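Local coordinates for Rep protein (Adeno-associated virus - 5, PDB 1M55), which probably initiates viral DNA replication by rolling-circle-type strand nicking, through a nuclease domain that binds the viral origin, at residues 12-15 against 16-19; 69-72 against 73-77; 179-182 against 183-186. All coordinates share one frame; numbering follows the deposited sequence.

Contact 1 (12-15 against 16-19); sequences PFDV and EEHL
The imidazole of His18 turns its edge to one face of Phe13, with CE1 3.7 Å from Phe13 CE2. It is an edge-to-face pair: the ring planes stand 80° apart and the centroids are 5.0 Å apart. One face of the imidazole carries Asp14 CB in a CH-pi contact, while the backbone N of Phe13 lies near the ring plane.

ND1 accepts two N-H groups. That of Phe13 comes in almost straight and close to the ring plane, N to ND1 3.1 Å; that of Asp14 meets ND1 from well out of the plane. Double acceptance is consistent with an ND1 that bears no proton.

Asp14 also accepts, through both its carboxylate and its backbone O. With CG opposite its own backbone N (chi1 -164°), its carboxylate swings over the next amides, and OD2 takes Glu16 N through the anti lone pair, an Asx turn, and Glu17 N at 3.0 Å from above the plane. The backbone O receives both His18 N (2.7 Å) and Leu19 N.

The turn follows strand 3-10. Pro12 packs against Ile59 of helix 50-71 and Phe13 against Gln52, while Val15 and Leu19 reach Val27 and Phe26 of helix 24-32.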
# COMPACT_ATOMS: atom_id res chain seq x y z
N PRO A 12 -10.11 1.15 -5.29
CA PRO A 12 -11.36 1.46 -5.98
C PRO A 12 -11.57 2.98 -6.00
O PRO A 12 -11.32 3.65 -5.00
CB PRO A 12 -12.42 0.78 -5.10
CG PRO A 12 -11.63 -0.16 -4.19
CD PRO A 12 -10.39 0.62 -3.95
N PHE A 13 -12.06 3.52 -7.12
CA PHE A 13 -12.29 4.96 -7.22
C PHE A 13 -13.37 5.34 -8.24
O PHE A 13 -13.93 6.43 -8.18
CB PHE A 13 -10.99 5.69 -7.57
CG PHE A 13 -10.47 5.40 -8.96
CD1 PHE A 13 -10.91 6.15 -10.05
CD2 PHE A 13 -9.57 4.37 -9.17
CE1 PHE A 13 -10.46 5.87 -11.33
CE2 PHE A 13 -9.12 4.09 -10.46
CZ PHE A 13 -9.56 4.84 -11.54
N ASP A 14 -13.62 4.46 -9.20
CA ASP A 14 -14.60 4.70 -10.27
C ASP A 14 -15.99 4.33 -9.78
O ASP A 14 -16.26 3.16 -9.52
CB ASP A 14 -14.21 3.85 -11.48
CG ASP A 14 -14.89 4.30 -12.76
OD1 ASP A 14 -14.17 4.64 -13.71
OD2 ASP A 14 -16.13 4.28 -12.83
N VAL A 15 -16.89 5.31 -9.69
CA VAL A 15 -18.25 5.05 -9.20
C VAL A 15 -19.07 4.11 -10.07
O VAL A 15 -20.05 3.52 -9.61
CB VAL A 15 -19.05 6.36 -8.95
CG1 VAL A 15 -18.33 7.23 -7.94
CG2 VAL A 15 -19.30 7.11 -10.25
N GLU A 16 -18.70 3.96 -11.34
CA GLU A 16 -19.44 3.06 -12.21
C GLU A 16 -18.82 1.66 -12.21
O GLU A 16 -19.50 0.66 -11.94
CB GLU A 16 -19.48 3.58 -13.65
CG GLU A 16 -20.33 2.70 -14.55
CD GLU A 16 -19.99 2.81 -16.02
OE1 GLU A 16 -19.03 3.51 -16.39
OE2 GLU A 16 -20.70 2.16 -16.81
N GLU A 17 -17.52 1.61 -12.49
CA GLU A 17 -16.77 0.36 -12.56
C GLU A 17 -16.38 -0.29 -11.23
O GLU A 17 -16.25 -1.51 -11.15
CB GLU A 17 -15.49 0.58 -13.37
CG GLU A 17 -15.70 0.85 -14.84
CD GLU A 17 -16.08 -0.39 -15.61
OE1 GLU A 17 -15.39 -1.42 -15.47
OE2 GLU A 17 -17.08 -0.34 -16.36
N HIS A 18 -16.16 0.53 -10.21
CA HIS A 18 -15.72 0.00 -8.92
C HIS A 18 -16.68 0.13 -7.76
O HIS A 18 -16.81 -0.80 -6.96
CB HIS A 18 -14.42 0.69 -8.49
CG HIS A 18 -13.32 0.65 -9.51
ND1 HIS A 18 -12.35 1.62 -9.58
CD2 HIS A 18 -13.04 -0.24 -10.48
CE1 HIS A 18 -11.51 1.33 -10.55
NE2 HIS A 18 -11.90 0.20 -11.12
N LEU A 19 -17.35 1.27 -7.66
CA LEU A 19 -18.23 1.53 -6.52
C LEU A 19 -19.68 1.91 -6.80
O LEU A 19 -20.18 2.91 -6.27
CB LEU A 19 -17.58 2.62 -5.66
CG LEU A 19 -16.19 2.29 -5.11
CD1 LEU A 19 -15.46 3.56 -4.73
CD2 LEU A 19 -16.33 1.34 -3.93
O HOH W 1 -16.05 4.13 -16.02

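Contact 2 (69-72 against 73-77); sequences KFSK and QESKF. With ZN (zinc ion), chain D.
Ser71 and Ser75 meet through their hydroxyls, OG to OG 2.8 Å, across the bend where helix 50-71 ends. Around this pair the polar contacts weaken: Ser71 OG is 3.3 Å from Gln73 O, a weak bond at best, and it also has Trp67 O, one turn back in the helix, as a weak partner. Gln73 O takes a weak bond from Ser75 N as well, closing an inverse gamma turn centred on Glu74. The helix ends at Lys72, whose positive phi (56°) turns the chain aside.

Van der Waals contact is slight. Gln73 CG sits 3.6 Å from Ser71 OG, because a chi1 of 62° places it between its own N and carbonyl carbon; from there the extended chain carries the amide out to the metal.

Water joins the two sides again: one molecule donates to Ser71 O and accepts from Gln73 NE2 at 2.8 Å.

Gln73 OE1 binds zinc at 2.3 Å, two waters bind it too, and Glu95 supplies the remaining ligand; this site is distinct from the one formed by Glu82, His89 and His91. One of those waters accepts from Gln73 NE2, the other donates to Glu74 O at 2.7 Å, and the Glu95 carboxylate also receives Lys76 N.

All four zinc ligands are thus oxygens. Zinc on OE1 would draw electron density through the amide and probably make NE2 a stronger donor, which suits its bonds to the bridging water on Ser71 O and to one zinc-bound water.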
# COMPACT_ATOMS: atom_id res chain seq x y z
N LYS A 69 -4.28 -3.52 15.80
CA LYS A 69 -5.21 -4.10 16.76
C LYS A 69 -4.85 -5.57 16.97
O LYS A 69 -4.83 -6.06 18.11
CB LYS A 69 -6.65 -3.99 16.25
CG LYS A 69 -7.68 -4.61 17.19
CD LYS A 69 -9.06 -4.65 16.57
CE LYS A 69 -9.06 -5.54 15.35
NZ LYS A 69 -10.44 -5.80 14.87
N PHE A 70 -4.54 -6.26 15.88
CA PHE A 70 -4.18 -7.68 15.92
C PHE A 70 -2.75 -7.95 16.41
O PHE A 70 -2.52 -8.90 17.15
CB PHE A 70 -4.37 -8.32 14.54
CG PHE A 70 -5.78 -8.27 14.03
CD1 PHE A 70 -6.07 -7.67 12.80
CD2 PHE A 70 -6.82 -8.84 14.76
CE1 PHE A 70 -7.37 -7.64 12.32
CE2 PHE A 70 -8.13 -8.81 14.27
CZ PHE A 70 -8.40 -8.21 13.05
N SER A 71 -1.80 -7.12 15.98
CA SER A 71 -0.40 -7.29 16.38
C SER A 71 -0.12 -6.74 17.77
O SER A 71 0.91 -7.06 18.37
CB SER A 71 0.52 -6.60 15.37
OG SER A 71 0.31 -5.19 15.40
N LYS A 72 -1.02 -5.89 18.26
CA LYS A 72 -0.89 -5.24 19.56
C LYS A 72 0.43 -4.47 19.70
O LYS A 72 1.10 -4.52 20.74
CB LYS A 72 -1.09 -6.24 20.71
CG LYS A 72 -2.53 -6.74 20.82
CD LYS A 72 -2.72 -7.66 22.02
CE LYS A 72 -4.12 -8.26 22.06
NZ LYS A 72 -5.18 -7.22 22.18
N GLN A 73 0.81 -3.77 18.64
CA GLN A 73 2.02 -2.95 18.60
C GLN A 73 1.95 -2.04 17.38
O GLN A 73 1.08 -2.22 16.52
CB GLN A 73 3.28 -3.82 18.52
CG GLN A 73 3.37 -4.67 17.26
CD GLN A 73 4.78 -5.14 16.99
OE1 GLN A 73 5.64 -4.36 16.58
NE2 GLN A 73 5.04 -6.41 17.22
N GLU A 74 2.84 -1.05 17.32
CA GLU A 74 2.88 -0.16 16.16
C GLU A 74 3.77 -0.90 15.16
O GLU A 74 4.98 -0.66 15.08
CB GLU A 74 3.50 1.19 16.52
CG GLU A 74 3.57 2.19 15.37
CD GLU A 74 2.23 2.83 15.03
OE1 GLU A 74 1.21 2.52 15.67
OE2 GLU A 74 2.20 3.68 14.11
N SER A 75 3.19 -1.84 14.43
CA SER A 75 3.92 -2.64 13.45
C SER A 75 4.69 -1.82 12.41
O SER A 75 4.22 -0.77 11.94
CB SER A 75 2.97 -3.60 12.74
OG SER A 75 2.34 -4.48 13.65
N LYS A 76 5.89 -2.30 12.08
CA LYS A 76 6.73 -1.66 11.07
C LYS A 76 6.09 -1.97 9.72
O LYS A 76 5.52 -3.05 9.53
CB LYS A 76 8.15 -2.21 11.12
CG LYS A 76 8.94 -1.79 12.35
CD LYS A 76 9.14 -0.28 12.37
CE LYS A 76 10.01 0.15 13.55
NZ LYS A 76 10.34 1.60 13.49
N PHE A 77 6.21 -1.03 8.79
CA PHE A 77 5.63 -1.20 7.47
C PHE A 77 6.34 -0.38 6.41
O PHE A 77 7.09 0.55 6.72
CB PHE A 77 4.14 -0.76 7.48
CG PHE A 77 3.95 0.73 7.72
CD1 PHE A 77 4.01 1.65 6.67
CD2 PHE A 77 3.72 1.21 9.01
CE1 PHE A 77 3.86 3.03 6.91
CE2 PHE A 77 3.57 2.58 9.26
CZ PHE A 77 3.64 3.49 8.20
ZN ZN D . 7.71 -4.14 15.64
O HOH W 2 3.36 -8.14 18.71
O HOH W 3 7.88 -6.41 16.32
O HOH W 4 7.46 -1.79 15.40

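Contact 3 (179-182 against 183-186); sequences LEER and KRLV
Arg184 reaches back one turn to Glu181, and its side chain can be followed outward. CB rests 3.4 Å from Glu181 O. CG continues the chain, CD comes to 3.9 Å from Glu181 OE1, and the bend at chi3 (74°) then swings the guanidinium round to the carboxylate. NE donates to OE1 at 3.0 Å, nearly straight, and NH2 to OE2 at 2.9 Å. It is a side-on, two-pronged salt bridge: both oxygens lie near the guanidinium plane, yet the carboxylate is rotated 44° against it, so OE1 is approached from above its own plane and OE2 on the syn side.

Glu180 and Lys183 run side by side with a looser link. Their charged ends, OE2 and NZ, are 4.4 Å apart, and a water bridges them, donating to OE2 and accepting from NZ. On the buried side Arg182 sends its guanidinium inward, where Ala175 O, Ala176 O, Leu155 O and Gln80 OE1 take its N-H groups.

Asp42 receives the N-H groups of Leu179 and Glu180 at the helix start. One i to i+3 salt bridge and one water-bridged i to i+3 pair mark an amphipathic alpha-helix, its inner side set by Leu179 and Arg182 on strand 162-167 and by Leu185 on Leu155 and Ala175.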
# COMPACT_ATOMS: atom_id res chain seq x y z
N LEU A 179 13.55 9.92 -5.30
CA LEU A 179 14.13 9.12 -6.38
C LEU A 179 15.65 9.02 -6.31
O LEU A 179 16.23 7.97 -6.59
CB LEU A 179 13.71 9.71 -7.73
CG LEU A 179 12.21 9.66 -8.02
CD1 LEU A 179 11.85 10.66 -9.11
CD2 LEU A 179 11.80 8.25 -8.42
N GLU A 180 16.31 10.10 -5.91
CA GLU A 180 17.76 10.11 -5.80
C GLU A 180 18.20 9.13 -4.70
O GLU A 180 19.14 8.35 -4.88
CB GLU A 180 18.26 11.53 -5.51
CG GLU A 180 19.72 11.75 -5.82
CD GLU A 180 20.05 11.55 -7.29
OE1 GLU A 180 19.35 12.11 -8.16
OE2 GLU A 180 21.04 10.84 -7.57
N GLU A 181 17.49 9.16 -3.57
CA GLU A 181 17.79 8.26 -2.46
C GLU A 181 17.50 6.81 -2.88
O GLU A 181 18.25 5.89 -2.52
CB GLU A 181 16.99 8.66 -1.22
CG GLU A 181 17.12 7.70 -0.03
CD GLU A 181 18.49 7.68 0.63
OE1 GLU A 181 19.43 8.34 0.13
OE2 GLU A 181 18.64 6.99 1.66
N ARG A 182 16.42 6.60 -3.62
CA ARG A 182 16.07 5.26 -4.10
C ARG A 182 17.20 4.74 -4.98
O ARG A 182 17.64 3.60 -4.84
CB ARG A 182 14.76 5.28 -4.88
CG ARG A 182 13.53 5.42 -4.00
CD ARG A 182 12.26 5.71 -4.79
NE ARG A 182 11.09 5.68 -3.92
CZ ARG A 182 10.17 4.72 -3.93
NH1 ARG A 182 10.26 3.71 -4.79
NH2 ARG A 182 9.18 4.74 -3.05
N LYS A 183 17.71 5.61 -5.85
CA LYS A 183 18.81 5.29 -6.75
C LYS A 183 20.03 4.86 -5.93
O LYS A 183 20.69 3.87 -6.25
CB LYS A 183 19.12 6.51 -7.61
CG LYS A 183 20.13 6.30 -8.72
CD LYS A 183 20.28 7.57 -9.55
CE LYS A 183 21.35 7.42 -10.62
NZ LYS A 183 21.54 8.67 -11.41
N ARG A 184 20.30 5.57 -4.83
CA ARG A 184 21.44 5.23 -3.98
C ARG A 184 21.28 3.85 -3.35
O ARG A 184 22.21 3.03 -3.35
CB ARG A 184 21.62 6.28 -2.87
CG ARG A 184 22.83 6.03 -1.98
CD ARG A 184 22.94 7.03 -0.83
NE ARG A 184 21.97 6.79 0.23
CZ ARG A 184 22.10 5.87 1.19
NH1 ARG A 184 23.16 5.08 1.22
NH2 ARG A 184 21.17 5.74 2.12
N LEU A 185 20.09 3.58 -2.81
CA LEU A 185 19.82 2.29 -2.16
C LEU A 185 19.78 1.12 -3.14
O LEU A 185 20.21 0.02 -2.80
CB LEU A 185 18.54 2.38 -1.33
CG LEU A 185 18.67 3.31 -0.12
CD1 LEU A 185 17.36 3.43 0.64
CD2 LEU A 185 19.76 2.79 0.79
N VAL A 186 19.29 1.37 -4.35
CA VAL A 186 19.24 0.33 -5.37
C VAL A 186 20.68 -0.04 -5.74
O VAL A 186 21.04 -1.22 -5.81
CB VAL A 186 18.47 0.81 -6.62
CG1 VAL A 186 18.66 -0.18 -7.77
CG2 VAL A 186 16.99 0.95 -6.30
O HOH W 5 22.89 10.63 -9.47

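Each of the three contacts is only partly buried, and none touches another. Contact 1 belongs to the loop after strand 3-10; contact 2 joins the end of helix 50-71 to strand 77-83; contact 3 lies wholly on helix 179-191. Helix 50-71 ties the first two together, since it also packs against contact 1, although their centres are about 30 Å apart on opposite sides of the chain's centre. The chemistry changes with place: an aromatic pair and backbone amides collected by side chains shape the loop, hydroxyls, water and zinc are found at the helix end, and opposite charges line the outer face of the late helix. Metal enters contact 2 alone.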